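Local coordinates for perosamine synthetase (Caulobacter crescentus, PDB 3BN1), which catalyses the pyridoxal 5'-phosphate-dependent transfer of an amino group from L-glutamate to GDP-4-keto-6-deoxy-D-mannose, giving GDP-perosamine for O-antigen synthesis, at residues Lys54-Ala58 with Met209-Arg213; Leu155-Ala161 with Leu176-Phe182; Leu267-Arg273 with Ile365-Asp369. One frame throughout, in Å; residues are numbered along the deposited sequence.

Contact 1 (Lys54-Ala58 with Met209-Arg213); sequences KHAIA and MRLLR
Ile57 meets two arginines with two different branches. Its CG1 sits over the centre of the Arg210 guanidinium face, 3.5 Å from Arg210 CZ, while CG2 lies over one face of the Arg213 guanidinium, 3.5 Å from Arg213 NH1. The torsion of Ile57 (chi1 -60°) explains the division: it places CG2 anti to the backbone N and CG1 beside that N, which turns the CG1 methylene to Arg210 and the CG2 methyl to Arg213. Beyond CG1, the CD1 methyl reaches Met209 SD at 4.1 Å, the two side chains crossing at about a right angle.

Each arginine also ends on a strand carbonyl, but the approaches differ. Arg210, extended from CG to NE, brings NH1 to within 2.7 Å of Ala56 O; this donor stands well above the carbonyl plane, 62° out of it, so the bond does not use a lone-pair direction. Arg213 is bent at its third torsion, and its NH1 meets Ala58 O at 2.9 Å in the carbonyl plane, on a lone pair. Glu44 forms salt bridges with Arg213 NH1 and Arg210 NH2 and also accepts from Ala58 N, which ties both cations and the strand backbone to one oxygen, Glu44 OE2.

The axes of strand 55-58 and helix 209-213 run 8° from parallel, 9.5 Å apart at closest approach. This is the packing of a helix against a strand at the margin of the sheet in an alpha/beta fold, here the large mixed seven-stranded sheet of an aspartate aminotransferase-like enzyme, in which 55-59 is an outermost strand within the chain.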
loop_
_atom_site.group_PDB
_atom_site.type_symbol
_atom_site.label_atom_id
_atom_site.label_comp_id
_atom_site.label_asym_id
_atom_site.label_seq_id
_atom_site.Cartn_x
_atom_site.Cartn_y
_atom_site.Cartn_z
ATOM N N LYS A 54 5.429 -23.210 3.480
ATOM C CA LYS A 54 6.635 -22.695 4.108
ATOM C C LYS A 54 6.672 -21.204 4.345
ATOM O O LYS A 54 7.118 -20.747 5.415
ATOM C CB LYS A 54 7.907 -23.197 3.421
ATOM C CG LYS A 54 7.769 -24.697 3.043
ATOM C CD LYS A 54 8.939 -25.341 2.388
ATOM C CE LYS A 54 10.187 -24.480 2.366
ATOM N NZ LYS A 54 10.796 -24.539 0.995
ATOM N N HIS A 55 6.195 -20.430 3.376
ATOM C CA HIS A 55 6.324 -18.993 3.554
ATOM C C HIS A 55 5.051 -18.220 3.479
ATOM O O HIS A 55 4.160 -18.552 2.703
ATOM C CB HIS A 55 7.215 -18.447 2.459
ATOM C CG HIS A 55 8.433 -19.276 2.200
ATOM N ND1 HIS A 55 9.562 -19.194 2.988
ATOM C CD2 HIS A 55 8.713 -20.171 1.220
ATOM C CE1 HIS A 55 10.467 -20.051 2.536
ATOM N NE2 HIS A 55 9.990 -20.625 1.445
ATOM N N ALA A 56 5.041 -17.120 4.203
ATOM C CA ALA A 56 3.916 -16.187 4.086
ATOM C C ALA A 56 4.517 -14.780 4.201
ATOM O O ALA A 56 5.331 -14.482 5.100
ATOM C CB ALA A 56 2.868 -16.438 5.097
ATOM N N ILE A 57 4.177 -13.956 3.227
ATOM C CA ILE A 57 4.664 -12.580 3.092
ATOM C C ILE A 57 3.530 -11.580 3.247
ATOM O O ILE A 57 2.656 -11.472 2.382
ATOM C CB ILE A 57 5.365 -12.410 1.688
ATOM C CG1 ILE A 57 6.580 -13.351 1.491
ATOM C CG2 ILE A 57 5.905 -10.956 1.527
ATOM C CD1 ILE A 57 6.292 -14.795 0.955
ATOM N N ALA A 58 3.513 -10.897 4.396
ATOM C CA ALA A 58 2.492 -9.936 4.779
ATOM C C ALA A 58 2.672 -8.647 3.976
ATOM O O ALA A 58 3.762 -8.099 3.867
ATOM C CB ALA A 58 2.624 -9.623 6.237
ATOM N N MET A 209 10.039 -11.831 -3.343
ATOM C CA MET A 209 8.835 -11.172 -2.874
ATOM C C MET A 209 9.222 -10.300 -1.683
ATOM O O MET A 209 8.789 -9.139 -1.632
ATOM C CB MET A 209 7.779 -12.205 -2.482
ATOM C CG MET A 209 7.016 -12.842 -3.665
ATOM S SD MET A 209 6.101 -14.324 -3.094
ATOM C CE MET A 209 5.302 -14.935 -4.631
ATOM N N ARG A 210 10.036 -10.812 -0.743
ATOM C CA ARG A 210 10.414 -9.941 0.360
ATOM C C ARG A 210 11.312 -8.788 -0.137
ATOM O O ARG A 210 11.201 -7.646 0.342
ATOM C CB ARG A 210 11.053 -10.702 1.531
ATOM C CG ARG A 210 10.454 -12.082 1.774
ATOM C CD ARG A 210 10.544 -12.477 3.264
ATOM N NE ARG A 210 9.755 -13.666 3.642
ATOM C CZ ARG A 210 8.600 -13.622 4.311
ATOM N NH1 ARG A 210 7.988 -14.762 4.577
ATOM N NH2 ARG A 210 8.067 -12.472 4.756
ATOM N N LEU A 211 12.154 -9.084 -1.129
ATOM C CA LEU A 211 13.011 -8.058 -1.729
ATOM C C LEU A 211 12.178 -6.880 -2.287
ATOM O O LEU A 211 12.433 -5.692 -1.985
ATOM C CB LEU A 211 13.844 -8.666 -2.862
ATOM C CG LEU A 211 14.839 -7.613 -3.418
ATOM C CD1 LEU A 211 15.834 -7.048 -2.415
ATOM C CD2 LEU A 211 15.566 -8.294 -4.559
ATOM N N LEU A 212 11.203 -7.219 -3.123
ATOM C CA LEU A 212 10.318 -6.183 -3.741
ATOM C C LEU A 212 9.419 -5.467 -2.759
ATOM O O LEU A 212 9.184 -4.272 -2.866
ATOM C CB LEU A 212 9.411 -6.832 -4.777
ATOM C CG LEU A 212 10.146 -7.356 -6.024
ATOM C CD1 LEU A 212 9.280 -8.420 -6.744
ATOM C CD2 LEU A 212 10.470 -6.160 -7.001
ATOM N N ARG A 213 8.917 -6.211 -1.798
ATOM C CA ARG A 213 8.022 -5.651 -0.779
ATOM C C ARG A 213 8.699 -4.514 -0.039
ATOM O O ARG A 213 8.066 -3.511 0.282
ATOM C CB ARG A 213 7.641 -6.735 0.229
ATOM C CG ARG A 213 6.645 -6.190 1.284
ATOM C CD ARG A 213 6.287 -7.230 2.322
ATOM N NE ARG A 213 7.462 -7.640 3.085
ATOM C CZ ARG A 213 7.451 -8.536 4.083
ATOM N NH1 ARG A 213 6.333 -9.145 4.537
ATOM N NH2 ARG A 213 8.607 -8.845 4.648
#

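Contact 2 (Leu155-Ala161 with Leu176-Phe182); sequences LVIEDAA and LGDCATF
Glu158 packs on Ala180 and carries its carboxylate to the backbone of the turn at Leu176 and Gly177. CB lies on Ala180 CB at 3.6 Å, the two residues being paired in parallel register on the same face of the sheet. CG, placed beside the backbone N (chi1 -53°), continues past Ala180 CB toward that turn. CD passes Leu176 CB. At the tip, OE2 accepts two backbone N-H groups from the same face of the carboxylate: Leu176 N at 2.7 Å, from 39° above the plane, and Gly177 N at 3.0 Å, on the anti side but tilted out of the plane. OE1 lies near Leu176 CD1 and is hydrogen-bonded to His134 NE2 and Gly174 N, so both oxygens of this buried carboxylate are engaged.

The backbone bonds Glu158 N to Cys179 O and Thr181 N to Glu158 O confirm that strands 155-159 and 179-182 are parallel neighbours, inside the central mixed sheet of the aspartate aminotransferase-type fold.

Asp178 continues the pairing ahead of strand 179-182: its OD2 stands in for a backbone carbonyl, receiving Val156 N at 2.7 Å through its anti lone pair, while Asp178 N donates to Val156 O. At the other end Asp159 OD1 accepts Ala161 N in an Asx turn, and a water bridges OD1 to Thr181 OG1. Asp159 OD2 is hydrogen-bonded to Ser91 OG and lies close to N1 of the cofactor-modified Lys188, consistent with the aspartate that faces the pyridine nitrogen in fold-type I aminotransferases. Beyond Asp159, Ala160 CB stands over one face of the Phe182 ring in a CH-pi contact, and the Ala161 side chain is about 7 Å from the bound 2-oxoglutarate.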
loop_
_atom_site.group_PDB
_atom_site.type_symbol
_atom_site.label_atom_id
_atom_site.label_comp_id
_atom_site.label_asym_id
_atom_site.label_seq_id
_atom_site.Cartn_x
_atom_site.Cartn_y
_atom_site.Cartn_z
ATOM N N LEU A 155 2.587 -21.111 -14.712
ATOM C CA LEU A 155 2.492 -20.858 -13.285
ATOM C C LEU A 155 0.997 -20.734 -12.941
ATOM O O LEU A 155 0.157 -20.397 -13.786
ATOM C CB LEU A 155 3.138 -19.516 -12.969
ATOM C CG LEU A 155 4.663 -19.566 -13.201
ATOM C CD1 LEU A 155 5.228 -18.136 -13.171
ATOM C CD2 LEU A 155 5.211 -20.417 -12.048
ATOM N N VAL A 156 0.683 -20.977 -11.675
ATOM C CA VAL A 156 -0.686 -20.830 -11.224
ATOM C C VAL A 156 -0.593 -19.937 -9.996
ATOM O O VAL A 156 0.234 -20.141 -9.113
ATOM C CB VAL A 156 -1.356 -22.208 -10.870
ATOM C CG1 VAL A 156 -2.781 -22.027 -10.290
ATOM C CG2 VAL A 156 -1.432 -23.096 -12.104
ATOM N N ILE A 157 -1.442 -18.922 -9.938
ATOM C CA ILE A 157 -1.428 -18.115 -8.753
ATOM C C ILE A 157 -2.862 -18.044 -8.272
ATOM O O ILE A 157 -3.767 -17.618 -9.007
ATOM C CB ILE A 157 -0.935 -16.688 -9.028
ATOM C CG1 ILE A 157 -1.249 -15.808 -7.811
ATOM C CG2 ILE A 157 -1.501 -16.167 -10.387
ATOM C CD1 ILE A 157 -0.978 -14.331 -8.000
ATOM N N GLU A 158 -3.098 -18.503 -7.053
ATOM C CA GLU A 158 -4.482 -18.452 -6.559
ATOM C C GLU A 158 -4.813 -17.051 -6.010
ATOM O O GLU A 158 -4.127 -16.491 -5.103
ATOM C CB GLU A 158 -4.663 -19.381 -5.373
ATOM C CG GLU A 158 -4.244 -20.884 -5.507
ATOM C CD GLU A 158 -4.185 -21.530 -4.068
ATOM O OE1 GLU A 158 -5.231 -21.470 -3.354
ATOM O OE2 GLU A 158 -3.086 -22.005 -3.639
ATOM N N ASP A 159 -5.894 -16.486 -6.519
ATOM C CA ASP A 159 -6.393 -15.266 -5.866
ATOM C C ASP A 159 -7.285 -15.856 -4.773
ATOM O O ASP A 159 -8.467 -16.210 -5.001
ATOM C CB ASP A 159 -7.272 -14.409 -6.765
ATOM C CG ASP A 159 -7.674 -13.120 -6.080
ATOM O OD1 ASP A 159 -7.484 -12.992 -4.838
ATOM O OD2 ASP A 159 -8.131 -12.199 -6.794
ATOM N N ALA A 160 -6.738 -16.027 -3.579
ATOM C CA ALA A 160 -7.532 -16.652 -2.506
ATOM C C ALA A 160 -8.127 -15.629 -1.555
ATOM O O ALA A 160 -8.400 -15.964 -0.393
ATOM C CB ALA A 160 -6.663 -17.637 -1.722
ATOM N N ALA A 161 -8.281 -14.385 -2.018
ATOM C CA ALA A 161 -8.810 -13.277 -1.181
ATOM C C ALA A 161 -10.051 -13.580 -0.365
ATOM O O ALA A 161 -10.252 -12.990 0.682
ATOM C CB ALA A 161 -9.089 -11.959 -2.036
ATOM N N LEU A 176 -2.020 -24.418 -2.975
ATOM C CA LEU A 176 -2.265 -25.095 -4.251
ATOM C C LEU A 176 -1.482 -24.647 -5.476
ATOM O O LEU A 176 -1.068 -25.489 -6.260
ATOM C CB LEU A 176 -3.766 -25.074 -4.611
ATOM C CG LEU A 176 -4.640 -25.642 -3.512
ATOM C CD1 LEU A 176 -5.908 -24.840 -3.420
ATOM C CD2 LEU A 176 -4.904 -27.155 -3.724
ATOM N N GLY A 177 -1.345 -23.347 -5.711
ATOM C CA GLY A 177 -0.586 -22.938 -6.914
ATOM C C GLY A 177 0.918 -22.718 -6.604
ATOM O O GLY A 177 1.484 -23.207 -5.623
ATOM N N ASP A 178 1.597 -21.964 -7.457
ATOM C CA ASP A 178 2.965 -21.604 -7.203
ATOM C C ASP A 178 2.988 -20.632 -6.039
ATOM O O ASP A 178 3.917 -20.624 -5.195
ATOM C CB ASP A 178 3.486 -21.047 -8.512
ATOM C CG ASP A 178 3.603 -22.173 -9.554
ATOM O OD1 ASP A 178 4.563 -22.996 -9.438
ATOM O OD2 ASP A 178 2.747 -22.251 -10.474
ATOM N N CYS A 179 1.944 -19.805 -5.967
ATOM C CA CYS A 179 1.844 -18.903 -4.821
ATOM C C CYS A 179 0.379 -18.534 -4.766
ATOM O O CYS A 179 -0.441 -19.044 -5.553
ATOM C CB CYS A 179 2.712 -17.643 -4.948
ATOM S SG CYS A 179 2.357 -16.736 -6.498
ATOM N N ALA A 180 -0.001 -17.756 -3.769
ATOM C CA ALA A 180 -1.434 -17.401 -3.700
ATOM C C ALA A 180 -1.473 -16.125 -2.904
ATOM O O ALA A 180 -0.530 -15.841 -2.146
ATOM C CB ALA A 180 -2.199 -18.447 -2.901
ATOM N N THR A 181 -2.612 -15.428 -2.988
ATOM C CA THR A 181 -2.774 -14.192 -2.220
ATOM C C THR A 181 -4.111 -14.184 -1.464
ATOM O O THR A 181 -5.087 -14.894 -1.795
ATOM C CB THR A 181 -2.649 -12.952 -3.110
ATOM O OG1 THR A 181 -3.762 -12.983 -3.984
ATOM C CG2 THR A 181 -1.409 -13.054 -4.010
ATOM N N PHE A 182 -4.081 -13.406 -0.390
ATOM C CA PHE A 182 -5.227 -13.220 0.464
ATOM C C PHE A 182 -5.400 -11.756 0.802
ATOM O O PHE A 182 -4.442 -10.958 0.791
ATOM C CB PHE A 182 -5.045 -13.949 1.793
ATOM C CG PHE A 182 -4.915 -15.425 1.656
ATOM C CD1 PHE A 182 -3.659 -16.007 1.399
ATOM C CD2 PHE A 182 -6.035 -16.233 1.808
ATOM C CE1 PHE A 182 -3.547 -17.394 1.226
ATOM C CE2 PHE A 182 -5.930 -17.616 1.805
ATOM C CZ PHE A 182 -4.681 -18.213 1.473
HETATM O O HOH W 1 -5.676 -11.305 -3.236
#

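Contact 3 (Leu267-Arg273 with Ile365-Asp369); sequences LARLGNR and IAALD
Leu270 fills the middle of this contact, dividing its two methyls between residues of helix 358-371. CD1 rests on Leu368 CB at 3.7 Å, and these side chains cross at about a right angle. CD2 turns toward the helix backbone, where it lies against Asp369 N and near Ile365 CG2. The torsion chi1 of -59° sets Leu270 CG beside its own backbone N, from where the fork reaches both partners. Next to it, Leu267 CD2 packs on Ile365 CG1 at 3.7 Å, on the side of strand 290-294, where Leu267 also touches Tyr290 and Val292.

Residues 267-270 form a 3-10 segment that follows helix 249-266 and leads to strand 274-275; Leu267 and Leu270 are one 3-10 turn apart, with Leu270 N bonded to Leu267 O at 3.0 Å. The contact therefore joins the exit of helix 249-266 to the C-terminal helix of the chain, in the part of the fold that carries the four-stranded antiparallel sheet.

Outside the leucines, the aliphatic part of Arg269 lies on the helix, with CD 3.9 Å from Ile365 CG2. Its guanidinium has Ala366 CA over one face and sends NH2 to Asp369 OD2 at 2.6 Å; that oxygen is met from above the carboxylate plane, by 46°. Arg273 approaches end-on: NH1 donates to the anti lone pair of Asp369 OD1 at 2.8 Å, NH2 to Asp369 O at 3.0 Å, both partners near the guanidinium plane. The guanidinium and carboxylate planes stand 87° apart, which shows that Arg273 does not meet the carboxylate as a flat, coplanar pair. Arg269 on OD2 and Arg273 on OD1 make a salt-bridge network around Asp369, and Arg273 NH2 additionally donates to Leu372 O.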
loop_
_atom_site.group_PDB
_atom_site.type_symbol
_atom_site.label_atom_id
_atom_site.label_comp_id
_atom_site.label_asym_id
_atom_site.label_seq_id
_atom_site.Cartn_x
_atom_site.Cartn_y
_atom_site.Cartn_z
ATOM N N LEU A 267 -34.234 -21.400 3.635
ATOM C CA LEU A 267 -34.391 -20.969 2.250
ATOM C C LEU A 267 -35.508 -21.653 1.536
ATOM O O LEU A 267 -35.949 -21.192 0.498
ATOM C CB LEU A 267 -33.106 -21.026 1.403
ATOM C CG LEU A 267 -32.202 -19.773 1.380
ATOM C CD1 LEU A 267 -31.352 -19.740 0.126
ATOM C CD2 LEU A 267 -32.905 -18.426 1.576
ATOM N N ALA A 268 -35.962 -22.754 2.114
ATOM C CA ALA A 268 -37.088 -23.519 1.593
ATOM C C ALA A 268 -38.328 -22.611 1.461
ATOM O O ALA A 268 -39.138 -22.721 0.544
ATOM C CB ALA A 268 -37.373 -24.664 2.596
ATOM N N ARG A 269 -38.479 -21.700 2.407
ATOM C CA ARG A 269 -39.610 -20.802 2.378
ATOM C C ARG A 269 -39.732 -20.005 1.069
ATOM O O ARG A 269 -40.807 -19.523 0.718
ATOM C CB ARG A 269 -39.500 -19.875 3.599
ATOM C CG ARG A 269 -40.791 -19.154 3.935
ATOM C CD ARG A 269 -40.511 -17.867 4.698
ATOM N NE ARG A 269 -41.437 -16.781 4.362
ATOM C CZ ARG A 269 -41.681 -15.730 5.147
ATOM N NH1 ARG A 269 -41.078 -15.620 6.330
ATOM N NH2 ARG A 269 -42.531 -14.782 4.757
ATOM N N LEU A 270 -38.630 -19.851 0.345
ATOM C CA LEU A 270 -38.608 -19.047 -0.889
ATOM C C LEU A 270 -38.790 -19.881 -2.147
ATOM O O LEU A 270 -38.931 -19.366 -3.286
ATOM C CB LEU A 270 -37.291 -18.261 -0.967
ATOM C CG LEU A 270 -36.938 -17.284 0.166
ATOM C CD1 LEU A 270 -35.668 -16.637 -0.236
ATOM C CD2 LEU A 270 -37.991 -16.203 0.490
ATOM N N GLY A 271 -38.808 -21.193 -1.942
ATOM C CA GLY A 271 -39.041 -22.091 -3.069
ATOM C C GLY A 271 -38.155 -21.872 -4.278
ATOM O O GLY A 271 -36.940 -21.703 -4.139
ATOM N N ASN A 272 -38.738 -21.920 -5.481
ATOM C CA ASN A 272 -37.892 -21.771 -6.655
ATOM C C ASN A 272 -37.485 -20.324 -6.950
ATOM O O ASN A 272 -36.842 -20.049 -7.986
ATOM C CB ASN A 272 -38.514 -22.460 -7.899
ATOM C CG ASN A 272 -39.595 -21.599 -8.565
ATOM O OD1 ASN A 272 -40.052 -20.600 -7.993
ATOM N ND2 ASN A 272 -40.024 -22.000 -9.765
ATOM N N ARG A 273 -37.842 -19.406 -6.050
ATOM C CA ARG A 273 -37.501 -18.014 -6.298
ATOM C C ARG A 273 -36.041 -17.589 -6.247
ATOM O O ARG A 273 -35.639 -16.535 -6.792
ATOM C CB ARG A 273 -38.417 -17.120 -5.551
ATOM C CG ARG A 273 -39.849 -17.286 -6.090
ATOM C CD ARG A 273 -40.796 -16.340 -5.318
ATOM N NE ARG A 273 -40.981 -16.721 -3.915
ATOM C CZ ARG A 273 -41.309 -15.903 -2.906
ATOM N NH1 ARG A 273 -41.435 -16.440 -1.697
ATOM N NH2 ARG A 273 -41.497 -14.586 -3.078
ATOM N N ILE A 365 -34.686 -13.660 5.270
ATOM C CA ILE A 365 -35.529 -14.494 4.453
ATOM C C ILE A 365 -36.958 -13.963 4.273
ATOM O O ILE A 365 -37.561 -14.141 3.221
ATOM C CB ILE A 365 -35.574 -15.911 4.989
ATOM C CG1 ILE A 365 -34.259 -16.593 4.547
ATOM C CG2 ILE A 365 -36.856 -16.634 4.438
ATOM C CD1 ILE A 365 -33.749 -17.593 5.518
ATOM N N ALA A 366 -37.497 -13.350 5.321
ATOM C CA ALA A 366 -38.833 -12.842 5.249
ATOM C C ALA A 366 -38.865 -11.696 4.251
ATOM O O ALA A 366 -39.820 -11.582 3.464
ATOM C CB ALA A 366 -39.267 -12.358 6.616
ATOM N N ALA A 367 -37.822 -10.858 4.304
ATOM C CA ALA A 367 -37.677 -9.733 3.377
ATOM C C ALA A 367 -37.605 -10.258 1.943
ATOM O O ALA A 367 -38.284 -9.720 1.072
ATOM C CB ALA A 367 -36.430 -8.889 3.687
ATOM N N LEU A 368 -36.840 -11.333 1.727
ATOM C CA LEU A 368 -36.720 -11.928 0.394
ATOM C C LEU A 368 -38.064 -12.479 -0.039
ATOM O O LEU A 368 -38.411 -12.422 -1.216
ATOM C CB LEU A 368 -35.678 -13.029 0.412
ATOM C CG LEU A 368 -34.176 -12.602 0.459
ATOM C CD1 LEU A 368 -33.319 -13.860 0.561
ATOM C CD2 LEU A 368 -33.821 -11.904 -0.923
ATOM N N ASP A 369 -38.806 -13.094 0.897
ATOM C CA ASP A 369 -40.140 -13.562 0.588
ATOM C C ASP A 369 -41.005 -12.366 0.066
ATOM O O ASP A 369 -41.761 -12.449 -0.952
ATOM C CB ASP A 369 -40.779 -14.223 1.812
ATOM C CG ASP A 369 -42.245 -14.579 1.571
ATOM O OD1 ASP A 369 -42.538 -15.229 0.540
ATOM O OD2 ASP A 369 -43.112 -14.128 2.350
#

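Contacts 1 and 2 belong to the same large mixed sheet: strand 55-59 is an outermost strand within the chain, strand 196-200 comes next, and strands 179-183 and 155-159 follow. The centres of contacts 1 and 2 lie about 13 Å apart, and Met209 CE packs on Cys179 CB at 3.8 Å. Along the chain contact 2 is nested within the loop that contact 1 closes. Contact 3 comes later, in series, its centre about 46 Å from that of contact 1 and about 36 Å from that of contact 2. Contact 1 packs a helix on the edge strand; contact 2 is a central strand pair whose end at Asp159-Ala161 borders the cofactor and 2-oxoglutarate site; contact 3 ties together a distant, C-terminal part.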